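Long-range contacts in DNA polymerase III subunit beta (Deinococcus radiodurans, PDB 4TRT), which probably forms a ring-shaped dimer around DNA that tethers DNA polymerases and other proteins to it and gives them processivity: residues A[261-265]-A[317-321]; A[312-316]-A[357-361]; A[264-270]-A[289-295]. All blocks are in the same frame, centred on the assembly; numbering follows the deposited sequence.

Interaction 1 (A[261-265]-A[317-321]); sequences VNRVA and ARHVL
V261 pushes its CG1 methyl into the groove between V320 and L321, 3.6 Å from L321 CD2 and 3.9 Å from V320 CG1. With CG1 anti to the backbone N (chi1 167°), both methyls of V261 face the other helix, and V320 CG1 lies equally near CG2, again at 3.9 Å. The leucine runs alongside the valine in the opposite direction, so that its CD2 also touches V261 CB. One helical turn further on, A265 and A317 meet methyl to methyl, CB to CB at 3.6 Å. Alanine suits both places, because a short side chain lets the backbones come close at this end; the two CA atoms are 6.2 Å apart. N262, polar and at the exposed margin, comes near L321 with OD1 towards CD1, and also packs on N81 of the second subunit.

The two helical segments run almost antiparallel, at 164°, with their axes 10.0 Å apart. Beneath them lies a beta-sheet: V261 also packs on L287, A317 on V276 and V320 on F278, so these three residues touch both the other helix and the sheet. This pairing of two helices against a sheet is the building plan of a sliding-clamp domain, whose helices line the inside of the ring. R263 turns elsewhere, to a salt bridge with D298 and to N81 of the second subunit. No hydrogen bond joins the two segments, so their fit rests on the shape of branched and short apolar side chains.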
ATOM      1  N   VAL A 261      -2.509  21.548  10.991  1.00 33.59           N
ATOM      2  CA  VAL A 261      -2.446  22.022   9.605  1.00 31.99           C
ATOM      3  C   VAL A 261      -3.075  20.975   8.713  1.00 34.91           C
ATOM      4  O   VAL A 261      -3.924  21.279   7.854  1.00 37.11           O
ATOM      5  CB  VAL A 261      -1.007  22.351   9.177  1.00 34.17           C
ATOM      6  CG1 VAL A 261      -0.895  22.545   7.671  1.00 33.86           C
ATOM      7  CG2 VAL A 261      -0.512  23.608   9.908  1.00 33.55           C
ATOM      8  N   ASN A 262      -2.704  19.722   8.943  1.00 34.35           N
ATOM      9  CA  ASN A 262      -3.266  18.615   8.187  1.00 35.14           C
ATOM     10  C   ASN A 262      -4.792  18.587   8.225  1.00 35.57           C
ATOM     11  O   ASN A 262      -5.441  18.513   7.178  1.00 38.01           O
ATOM     12  CB  ASN A 262      -2.727  17.275   8.680  1.00 35.02           C
ATOM     13  CG  ASN A 262      -3.246  16.119   7.849  1.00 38.48           C
ATOM     14  OD1 ASN A 262      -2.896  15.993   6.684  1.00 41.07           O
ATOM     15  ND2 ASN A 262      -4.123  15.308   8.425  1.00 37.58           N
ATOM     16  N   ARG A 263      -5.375  18.626   9.416  1.00 35.01           N
ATOM     17  CA  ARG A 263      -6.824  18.469   9.523  1.00 36.12           C
ATOM     18  C   ARG A 263      -7.593  19.660   8.930  1.00 36.50           C
ATOM     19  O   ARG A 263      -8.601  19.460   8.240  1.00 38.71           O
ATOM     20  CB  ARG A 263      -7.264  18.160  10.954  1.00 37.24           C
ATOM     21  CG  ARG A 263      -7.139  19.289  11.966  1.00 37.53           C
ATOM     22  CD  ARG A 263      -7.809  18.899  13.282  1.00 39.28           C
ATOM     23  NE  ARG A 263      -7.162  17.743  13.894  1.00 38.93           N
ATOM     24  CZ  ARG A 263      -6.154  17.801  14.775  1.00 39.41           C
ATOM     25  NH1 ARG A 263      -5.652  18.957  15.203  1.00 37.38           N
ATOM     26  NH2 ARG A 263      -5.652  16.677  15.242  1.00 40.38           N
ATOM     27  N   VAL A 264      -7.101  20.875   9.156  1.00 35.67           N
ATOM     28  CA  VAL A 264      -7.758  22.081   8.642  1.00 38.13           C
ATOM     29  C   VAL A 264      -7.673  22.176   7.115  1.00 38.54           C
ATOM     30  O   VAL A 264      -8.613  22.608   6.466  1.00 39.81           O
ATOM     31  CB  VAL A 264      -7.185  23.343   9.327  1.00 38.65           C
ATOM     32  CG1 VAL A 264      -7.653  24.611   8.629  1.00 41.73           C
ATOM     33  CG2 VAL A 264      -7.618  23.358  10.783  1.00 37.56           C
ATOM     34  N   ALA A 265      -6.554  21.727   6.548  1.00 39.29           N
ATOM     35  CA  ALA A 265      -6.306  21.829   5.107  1.00 40.65           C
ATOM     36  C   ALA A 265      -7.326  21.037   4.278  1.00 42.92           C
ATOM     37  O   ALA A 265      -7.508  21.311   3.082  1.00 44.53           O
ATOM     38  CB  ALA A 265      -4.881  21.371   4.787  1.00 40.15           C
ATOM     39  N   ALA A 317      -0.913  25.299   2.540  1.00 37.48           N
ATOM     40  CA  ALA A 317      -0.844  24.244   3.576  1.00 38.12           C
ATOM     41  C   ALA A 317       0.080  23.069   3.213  1.00 37.95           C
ATOM     42  O   ALA A 317       0.739  22.499   4.089  1.00 37.77           O
ATOM     43  CB  ALA A 317      -2.240  23.714   3.917  1.00 35.65           C
ATOM     44  N   ARG A 318       0.122  22.692   1.949  1.00 39.14           N
ATOM     45  CA  ARG A 318       0.999  21.605   1.524  1.00 42.82           C
ATOM     46  C   ARG A 318       2.467  21.993   1.719  1.00 41.28           C
ATOM     47  O   ARG A 318       3.277  21.185   2.180  1.00 40.73           O
ATOM     48  CB  ARG A 318       0.758  21.207   0.052  1.00 47.21           C
ATOM     49  CG  ARG A 318       1.740  20.124  -0.420  1.00 53.78           C
ATOM     50  CD  ARG A 318       1.397  19.564  -1.792  1.00 61.63           C
ATOM     51  NE  ARG A 318       0.058  18.967  -1.864  1.00 68.05           N
ATOM     52  CZ  ARG A 318      -0.278  17.754  -1.415  1.00 72.73           C
ATOM     53  NH1 ARG A 318       0.618  16.968  -0.820  1.00 75.24           N
ATOM     54  NH2 ARG A 318      -1.533  17.325  -1.549  1.00 73.88           N
ATOM     55  N   HIS A 319       2.805  23.229   1.363  1.00 40.07           N
ATOM     56  CA  HIS A 319       4.170  23.738   1.575  1.00 39.63           C
ATOM     57  C   HIS A 319       4.484  23.866   3.042  1.00 36.91           C
ATOM     58  O   HIS A 319       5.619  23.657   3.452  1.00 36.20           O
ATOM     59  CB  HIS A 319       4.396  25.038   0.808  1.00 39.35           C
ATOM     60  CG  HIS A 319       4.324  24.847  -0.701  1.00 40.55           C
ATOM     61  ND1 HIS A 319       4.629  25.820  -1.579  1.00 39.80           N
ATOM     62  CD2 HIS A 319       3.968  23.726  -1.468  1.00 41.90           C
ATOM     63  CE1 HIS A 319       4.468  25.357  -2.836  1.00 42.06           C
ATOM     64  NE2 HIS A 319       4.068  24.073  -2.766  1.00 42.59           N
ATOM     65  N   VAL A 320       3.477  24.167   3.851  1.00 36.14           N
ATOM     66  CA  VAL A 320       3.651  24.241   5.305  1.00 34.23           C
ATOM     67  C   VAL A 320       4.050  22.865   5.838  1.00 34.23           C
ATOM     68  O   VAL A 320       5.011  22.739   6.604  1.00 33.03           O
ATOM     69  CB  VAL A 320       2.383  24.760   6.031  1.00 32.65           C
ATOM     70  CG1 VAL A 320       2.485  24.489   7.524  1.00 31.34           C
ATOM     71  CG2 VAL A 320       2.182  26.253   5.782  1.00 32.64           C
ATOM     72  N   LEU A 321       3.320  21.840   5.422  1.00 35.03           N
ATOM     73  CA  LEU A 321       3.592  20.479   5.865  1.00 36.00           C
ATOM     74  C   LEU A 321       4.947  19.999   5.362  1.00 36.10           C
ATOM     75  O   LEU A 321       5.682  19.343   6.115  1.00 35.33           O
ATOM     76  CB  LEU A 321       2.480  19.523   5.440  1.00 36.37           C
ATOM     77  CG  LEU A 321       1.135  19.767   6.145  1.00 37.37           C
ATOM     78  CD1 LEU A 321       0.092  18.778   5.655  1.00 39.85           C
ATOM     79  CD2 LEU A 321       1.285  19.695   7.661  1.00 39.50           C
TER

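Interaction 2 (A[312-316]-A[357-361]); sequences SLAFN and MVTLR. Unlike the reference sequence in segment 357-361: M357 (reference His), V358 (reference Gly), T359 (reference His), L360 (reference Ala), R361 (reference Ala).
F315 lays its side chain against the end of strand 353-357 and the residues after it, and from CB along one side of the ring to CZ its atoms meet residues 357-359. CB starts beside the terminal methyl of M357, 3.9 Å from CE, and CG keeps the same company. At CD1 the approach to M357 CE is only 3.2 Å; the methionine is bent at chi2 and chi3, and so short a distance leaves the exact place of its methyl doubtful. CD1 also has V358 O near the ring plane, at its edge. Further out, CE1 and then CZ reach T359 CG2, with CE1 at 3.8 Å. A large aromatic suits this buried place, where F278 meets the ring edge-to-face and V320 and F335 pack on it too.

The backbones run nearly at right angles, 96° apart, so no beta pairing extends between them. One direct bond joins them: L360 N gives its hydrogen to A314 O at 2.8 Å, nearly straight at 167°, from above the carbonyl plane. L360 then lays CD1 over the backbone of F315, 3.4 Å from its carbonyl C. Water 1, in plane at the ring edge, accepts from N316 N and donates to V358 O. Residues 357-361 differ from the reference sequence. Here one backbone hydrogen bond and one bridging water serve L360 N, A314 O, N316 N and V358 O beside a cluster of apolar side chains, consistent with an ordered course for these last modelled residues.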
ATOM      1  N   SER A 312      -1.740  38.038  11.102  1.00 40.69           N
ATOM      2  CA  SER A 312      -2.526  37.177  10.248  1.00 40.82           C
ATOM      3  C   SER A 312      -1.793  36.939   8.934  1.00 40.10           C
ATOM      4  O   SER A 312      -1.432  37.893   8.229  1.00 40.46           O
ATOM      5  CB  SER A 312      -3.883  37.809   9.958  1.00 44.39           C
ATOM      6  OG  SER A 312      -4.684  36.861   9.275  1.00 48.93           O
ATOM      7  N   LEU A 313      -1.562  35.670   8.620  1.00 37.95           N
ATOM      8  CA  LEU A 313      -0.826  35.283   7.422  1.00 38.21           C
ATOM      9  C   LEU A 313      -1.580  34.181   6.682  1.00 38.73           C
ATOM     10  O   LEU A 313      -2.427  33.501   7.271  1.00 39.32           O
ATOM     11  CB  LEU A 313       0.577  34.780   7.784  1.00 36.67           C
ATOM     12  CG  LEU A 313       1.433  35.608   8.744  1.00 37.22           C
ATOM     13  CD1 LEU A 313       1.341  35.050  10.161  1.00 35.70           C
ATOM     14  CD2 LEU A 313       2.879  35.679   8.272  1.00 35.64           C
ATOM     15  N   ALA A 314      -1.281  34.034   5.394  1.00 37.06           N
ATOM     16  CA  ALA A 314      -1.854  32.982   4.556  1.00 37.24           C
ATOM     17  C   ALA A 314      -0.730  32.210   3.893  1.00 36.59           C
ATOM     18  O   ALA A 314       0.171  32.814   3.292  1.00 36.38           O
ATOM     19  CB  ALA A 314      -2.757  33.594   3.484  1.00 38.02           C
ATOM     20  N   PHE A 315      -0.802  30.884   3.984  1.00 36.43           N
ATOM     21  CA  PHE A 315       0.192  29.970   3.425  1.00 36.29           C
ATOM     22  C   PHE A 315      -0.455  28.830   2.619  1.00 36.83           C
ATOM     23  O   PHE A 315      -1.581  28.421   2.892  1.00 35.99           O
ATOM     24  CB  PHE A 315       1.011  29.307   4.551  1.00 35.39           C
ATOM     25  CG  PHE A 315       1.891  30.255   5.332  1.00 35.30           C
ATOM     26  CD1 PHE A 315       3.035  30.790   4.770  1.00 36.18           C
ATOM     27  CD2 PHE A 315       1.579  30.599   6.634  1.00 36.04           C
ATOM     28  CE1 PHE A 315       3.848  31.660   5.493  1.00 37.10           C
ATOM     29  CE2 PHE A 315       2.381  31.474   7.362  1.00 35.46           C
ATOM     30  CZ  PHE A 315       3.522  32.000   6.796  1.00 35.24           C
ATOM     31  N   ASN A 316       0.304  28.292   1.669  1.00 37.54           N
ATOM     32  CA  ASN A 316      -0.004  27.003   1.032  1.00 39.00           C
ATOM     33  C   ASN A 316       0.193  25.903   2.083  1.00 38.89           C
ATOM     34  O   ASN A 316       1.340  25.605   2.468  1.00 36.21           O
ATOM     35  CB  ASN A 316       0.940  26.813  -0.175  1.00 39.10           C
ATOM     36  CG  ASN A 316       0.669  25.551  -0.977  1.00 39.49           C
ATOM     37  OD1 ASN A 316       0.265  24.506  -0.453  1.00 40.93           O
ATOM     38  ND2 ASN A 316       0.917  25.643  -2.266  1.00 41.20           N
ATOM     39  N   MET A 357       9.617  30.034   4.097  1.00 36.86           N
ATOM     40  CA  MET A 357       8.307  29.970   3.462  1.00 42.50           C
ATOM     41  C   MET A 357       7.889  31.352   3.010  1.00 40.76           C
ATOM     42  O   MET A 357       8.061  32.313   3.756  1.00 39.19           O
ATOM     43  CB  MET A 357       7.278  29.554   4.507  1.00 45.41           C
ATOM     44  CG  MET A 357       7.296  28.088   4.876  1.00 49.07           C
ATOM     45  SD  MET A 357       6.007  27.129   4.075  1.00 46.56           S
ATOM     46  CE  MET A 357       4.687  28.263   3.631  1.00 49.22           C
ATOM     47  N   VAL A 358       7.308  31.445   1.825  1.00 40.88           N
ATOM     48  CA  VAL A 358       6.658  32.663   1.377  1.00 39.70           C
ATOM     49  C   VAL A 358       5.160  32.610   1.670  1.00 38.83           C
ATOM     50  O   VAL A 358       4.593  31.528   1.780  1.00 36.34           O
ATOM     51  CB  VAL A 358       6.895  32.895  -0.127  1.00 44.25           C
ATOM     52  CG1 VAL A 358       8.403  32.956  -0.407  1.00 42.41           C
ATOM     53  CG2 VAL A 358       6.206  31.829  -0.983  1.00 40.33           C
ATOM     54  N   THR A 359       4.536  33.780   1.838  1.00 40.83           N
ATOM     55  CA  THR A 359       3.081  33.864   2.035  1.00 39.45           C
ATOM     56  C   THR A 359       2.362  33.803   0.675  1.00 42.93           C
ATOM     57  O   THR A 359       2.981  34.036  -0.363  1.00 42.29           O
ATOM     58  CB  THR A 359       2.676  35.158   2.797  1.00 40.37           C
ATOM     59  OG1 THR A 359       3.163  36.314   2.113  1.00 41.35           O
ATOM     60  CG2 THR A 359       3.225  35.152   4.212  1.00 37.67           C
ATOM     61  N   LEU A 360       1.070  33.478   0.691  1.00 42.74           N
ATOM     62  CA  LEU A 360       0.214  33.581  -0.510  1.00 47.49           C
ATOM     63  C   LEU A 360      -0.154  35.047  -0.735  1.00 52.30           C
ATOM     64  O   LEU A 360      -0.371  35.786   0.228  1.00 53.70           O
ATOM     65  CB  LEU A 360      -1.059  32.749  -0.341  1.00 45.38           C
ATOM     66  CG  LEU A 360      -0.865  31.228  -0.231  1.00 43.37           C
ATOM     67  CD1 LEU A 360      -2.167  30.528   0.159  1.00 44.08           C
ATOM     68  CD2 LEU A 360      -0.343  30.641  -1.536  1.00 45.08           C
ATOM     69  N   ARG A 361      -0.203  35.476  -1.995  1.00 59.43           N
ATOM     70  CA  ARG A 361      -0.406  36.894  -2.307  1.00 66.24           C
ATOM     71  C   ARG A 361      -1.821  37.339  -1.979  1.00 65.85           C
ATOM     72  O   ARG A 361      -2.761  36.662  -2.349  1.00 64.85           O
ATOM     73  CB  ARG A 361      -0.120  37.190  -3.786  1.00 72.85           C
ATOM     74  CG  ARG A 361       1.327  37.004  -4.241  1.00 75.42           C
ATOM     75  CD  ARG A 361       2.354  37.760  -3.391  1.00 76.86           C
ATOM     76  NE  ARG A 361       3.058  36.874  -2.452  1.00 77.70           N
ATOM     77  CZ  ARG A 361       3.912  37.270  -1.505  1.00 75.19           C
ATOM     78  NH1 ARG A 361       4.182  38.559  -1.299  1.00 74.95           N
ATOM     79  NH2 ARG A 361       4.491  36.356  -0.740  1.00 74.83           N
TER
HETATM   80  O   HOH W   1       2.714  29.594   0.976  1.00 41.01           O

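Interaction 3 (A[264-270]-A[289-295]); sequences VAVLADK and AEGDYGR
L267 is the chief bump of this contact: its CD1 drops onto the start of strand 294-301, 3.4 Å from R295 O, while CD2 rests 4.1 Å from Y293 CB. The first torsion, -73°, sets CG anti to the carbonyl carbon and aims the two methyls at residues 293-295 of a hairpin. G294, with no side chain, lets L267 CD1 come up to its backbone; its backbone angles themselves call for glycine. The complementary knob is A289, whose CB fits a shallow dip between V264 and A268, 3.6 Å from V264 CG1 and 4.0 Å from A268 CB. The small methyl suits a place walled by these two residues. G291 suits its own place because a CB there would clash with L267 O and D269 OD1.

These residues form a beta-hairpin, strands 284-290 and 294-301 joined through G291, D292 and Y293, and G291 N bonds to G294 O across its neck. The loop leaving helix 254-265 packs along it, at the head-to-tail interface of the clamp dimer: R295 pairs antiparallel with a strand of the second subunit and forms a salt bridge with E95 of that subunit, and L267 packs on its F105.

D269 OD1 reaches the hairpin tip and accepts from D292 N at 3.1 Å, on its syn side but 33° out of the carboxylate plane. An alanine in place of D269 would probably leave the D292 amide without this acceptor and the tip freer to shift. Water 2, in plane at the Y293 ring edge, spans L267 O and Y293 N. The side chains of K270, bent at chi2, and Y293 cross at about a right angle, K270 CE 3.8 Å from Y293 CE2. D292 OD2 comes within 3.5 Å of D269 OD1, two like charges that probably repel mildly.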
ATOM      1  N   VAL A 264      -7.101  20.875   9.156  1.00 35.67           N
ATOM      2  CA  VAL A 264      -7.758  22.081   8.642  1.00 38.13           C
ATOM      3  C   VAL A 264      -7.673  22.176   7.115  1.00 38.54           C
ATOM      4  O   VAL A 264      -8.613  22.608   6.466  1.00 39.81           O
ATOM      5  CB  VAL A 264      -7.185  23.343   9.327  1.00 38.65           C
ATOM      6  CG1 VAL A 264      -7.653  24.611   8.629  1.00 41.73           C
ATOM      7  CG2 VAL A 264      -7.618  23.358  10.783  1.00 37.56           C
ATOM      8  N   ALA A 265      -6.554  21.727   6.548  1.00 39.29           N
ATOM      9  CA  ALA A 265      -6.306  21.829   5.107  1.00 40.65           C
ATOM     10  C   ALA A 265      -7.326  21.037   4.278  1.00 42.92           C
ATOM     11  O   ALA A 265      -7.508  21.311   3.082  1.00 44.53           O
ATOM     12  CB  ALA A 265      -4.881  21.371   4.787  1.00 40.15           C
ATOM     13  N   VAL A 266      -7.995  20.065   4.901  1.00 42.22           N
ATOM     14  CA  VAL A 266      -8.957  19.264   4.169  1.00 44.86           C
ATOM     15  C   VAL A 266     -10.080  20.139   3.605  1.00 44.28           C
ATOM     16  O   VAL A 266     -10.620  19.809   2.578  1.00 42.57           O
ATOM     17  CB  VAL A 266      -9.539  18.075   4.980  1.00 47.06           C
ATOM     18  CG1 VAL A 266      -8.433  17.300   5.685  1.00 45.52           C
ATOM     19  CG2 VAL A 266     -10.604  18.538   5.961  1.00 50.37           C
ATOM     20  N   LEU A 267     -10.401  21.258   4.258  1.00 43.19           N
ATOM     21  CA  LEU A 267     -11.475  22.154   3.778  1.00 45.89           C
ATOM     22  C   LEU A 267     -11.011  23.352   2.920  1.00 47.27           C
ATOM     23  O   LEU A 267     -11.841  24.146   2.479  1.00 49.52           O
ATOM     24  CB  LEU A 267     -12.355  22.631   4.940  1.00 44.29           C
ATOM     25  CG  LEU A 267     -13.286  21.538   5.490  1.00 45.48           C
ATOM     26  CD1 LEU A 267     -14.156  22.092   6.601  1.00 46.70           C
ATOM     27  CD2 LEU A 267     -14.172  20.895   4.412  1.00 47.15           C
ATOM     28  N   ALA A 268      -9.708  23.447   2.640  1.00 47.42           N
ATOM     29  CA  ALA A 268      -9.181  24.442   1.691  1.00 50.84           C
ATOM     30  C   ALA A 268      -9.627  24.068   0.271  1.00 57.76           C
ATOM     31  O   ALA A 268      -9.842  22.885  -0.024  1.00 59.21           O
ATOM     32  CB  ALA A 268      -7.657  24.525   1.795  1.00 48.58           C
ATOM     33  N   ASP A 269      -9.833  25.061  -0.599  1.00 64.05           N
ATOM     34  CA  ASP A 269     -10.353  24.769  -1.939  1.00 69.70           C
ATOM     35  C   ASP A 269      -9.354  23.945  -2.738  1.00 71.64           C
ATOM     36  O   ASP A 269      -8.146  24.177  -2.659  1.00 62.50           O
ATOM     37  CB  ASP A 269     -10.762  26.046  -2.709  1.00 72.65           C
ATOM     38  CG  ASP A 269     -12.268  26.288  -2.693  1.00 74.78           C
ATOM     39  OD1 ASP A 269     -13.044  25.314  -2.558  1.00 74.55           O
ATOM     40  OD2 ASP A 269     -12.685  27.457  -2.826  1.00 76.75           O
ATOM     41  N   LYS A 270      -9.890  23.002  -3.518  1.00 79.69           N
ATOM     42  CA  LYS A 270      -9.098  22.029  -4.282  1.00 86.48           C
ATOM     43  C   LYS A 270      -7.919  22.680  -5.010  1.00 88.07           C
ATOM     44  O   LYS A 270      -6.853  22.070  -5.146  1.00 89.57           O
ATOM     45  CB  LYS A 270      -9.984  21.264  -5.290  1.00 92.35           C
ATOM     46  CG  LYS A 270     -11.090  20.381  -4.702  1.00 95.45           C
ATOM     47  CD  LYS A 270     -10.792  19.744  -3.344  1.00 94.19           C
ATOM     48  CE  LYS A 270     -11.981  18.911  -2.883  1.00 96.28           C
ATOM     49  NZ  LYS A 270     -11.630  17.965  -1.793  1.00 94.99           N
ATOM     50  N   ALA A 289      -9.249  27.474   7.303  1.00 41.98           N
ATOM     51  CA  ALA A 289      -9.383  27.274   5.876  1.00 44.12           C
ATOM     52  C   ALA A 289     -10.853  27.182   5.543  1.00 45.37           C
ATOM     53  O   ALA A 289     -11.690  26.862   6.402  1.00 46.61           O
ATOM     54  CB  ALA A 289      -8.636  26.020   5.425  1.00 42.87           C
ATOM     55  N   GLU A 290     -11.167  27.471   4.292  1.00 46.68           N
ATOM     56  CA  GLU A 290     -12.548  27.548   3.858  1.00 51.34           C
ATOM     57  C   GLU A 290     -12.615  27.267   2.375  1.00 51.56           C
ATOM     58  O   GLU A 290     -11.714  27.637   1.631  1.00 50.35           O
ATOM     59  CB  GLU A 290     -13.108  28.936   4.156  1.00 54.98           C
ATOM     60  CG  GLU A 290     -14.574  29.092   3.824  1.00 61.19           C
ATOM     61  CD  GLU A 290     -15.173  30.373   4.382  1.00 65.75           C
ATOM     62  OE1 GLU A 290     -14.439  31.145   5.040  1.00 66.63           O
ATOM     63  OE2 GLU A 290     -16.381  30.611   4.154  1.00 71.97           O
ATOM     64  N   GLY A 291     -13.680  26.590   1.968  1.00 53.58           N
ATOM     65  CA  GLY A 291     -13.889  26.219   0.577  1.00 56.16           C
ATOM     66  C   GLY A 291     -15.345  25.936   0.303  1.00 58.49           C
ATOM     67  O   GLY A 291     -16.218  26.323   1.081  1.00 59.36           O
ATOM     68  N   ASP A 292     -15.603  25.243  -0.802  1.00 62.32           N
ATOM     69  CA  ASP A 292     -16.963  24.978  -1.246  1.00 66.15           C
ATOM     70  C   ASP A 292     -17.754  24.059  -0.316  1.00 65.03           C
ATOM     71  O   ASP A 292     -18.983  24.130  -0.287  1.00 64.33           O
ATOM     72  CB  ASP A 292     -16.952  24.373  -2.653  1.00 71.13           C
ATOM     73  CG  ASP A 292     -16.499  25.365  -3.716  1.00 73.96           C
ATOM     74  OD1 ASP A 292     -16.836  26.564  -3.610  1.00 75.58           O
ATOM     75  OD2 ASP A 292     -15.817  24.936  -4.670  1.00 76.13           O
ATOM     76  N   TYR A 293     -17.060  23.210   0.442  1.00 61.61           N
ATOM     77  CA  TYR A 293     -17.726  22.205   1.292  1.00 63.19           C
ATOM     78  C   TYR A 293     -18.000  22.689   2.710  1.00 59.46           C
ATOM     79  O   TYR A 293     -18.875  22.160   3.399  1.00 58.95           O
ATOM     80  CB  TYR A 293     -16.901  20.926   1.347  1.00 64.33           C
ATOM     81  CG  TYR A 293     -16.792  20.248   0.007  1.00 69.03           C
ATOM     82  CD1 TYR A 293     -17.816  19.428  -0.462  1.00 73.68           C
ATOM     83  CD2 TYR A 293     -15.677  20.443  -0.802  1.00 70.46           C
ATOM     84  CE1 TYR A 293     -17.727  18.809  -1.697  1.00 76.93           C
ATOM     85  CE2 TYR A 293     -15.581  19.826  -2.040  1.00 74.92           C
ATOM     86  CZ  TYR A 293     -16.607  19.013  -2.481  1.00 76.96           C
ATOM     87  OH  TYR A 293     -16.517  18.400  -3.708  1.00 83.57           O
ATOM     88  N   GLY A 294     -17.250  23.694   3.136  1.00 55.91           N
ATOM     89  CA  GLY A 294     -17.401  24.251   4.463  1.00 54.10           C
ATOM     90  C   GLY A 294     -16.144  24.985   4.877  1.00 50.31           C
ATOM     91  O   GLY A 294     -15.380  25.447   4.025  1.00 47.69           O
ATOM     92  N   ARG A 295     -15.928  25.074   6.186  1.00 49.72           N
ATOM     93  CA  ARG A 295     -14.824  25.852   6.763  1.00 48.05           C
ATOM     94  C   ARG A 295     -14.350  25.184   8.045  1.00 45.99           C
ATOM     95  O   ARG A 295     -15.146  24.524   8.729  1.00 44.63           O
ATOM     96  CB  ARG A 295     -15.281  27.299   7.008  1.00 53.32           C
ATOM     97  CG  ARG A 295     -16.057  27.522   8.296  1.00 58.94           C
ATOM     98  CD  ARG A 295     -17.115  28.626   8.207  1.00 66.96           C
ATOM     99  NE  ARG A 295     -17.494  29.111   9.547  1.00 70.96           N
ATOM    100  CZ  ARG A 295     -18.716  29.523   9.894  1.00 75.10           C
ATOM    101  NH1 ARG A 295     -19.731  29.503   9.029  1.00 78.35           N
ATOM    102  NH2 ARG A 295     -18.933  29.943  11.140  1.00 76.04           N
TER
HETATM  103  O   HOH W   2     -14.317  23.009   1.494  1.00 48.60           O

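Followed from the N terminus, interaction 1 starts in the last turns of helix 254-265 and interaction 3 at its end, the two sharing V264 and A265. Interaction 3 closes first, when the hairpin of 289-295 returns to the helix end; its loop lies inside the longer one that interaction 1 closes at 317-321. Interaction 2 opens on the strand just before that second helix, at 312-316, and closes only at the last modelled residues, 357-361, so it crosses interaction 1 and follows interaction 3 in series. Interactions 1 and 2 touch through V320, which packs on F315 and M357. Together they tie two helices, the sheet with strand 310-316 and the last modelled residues into one domain.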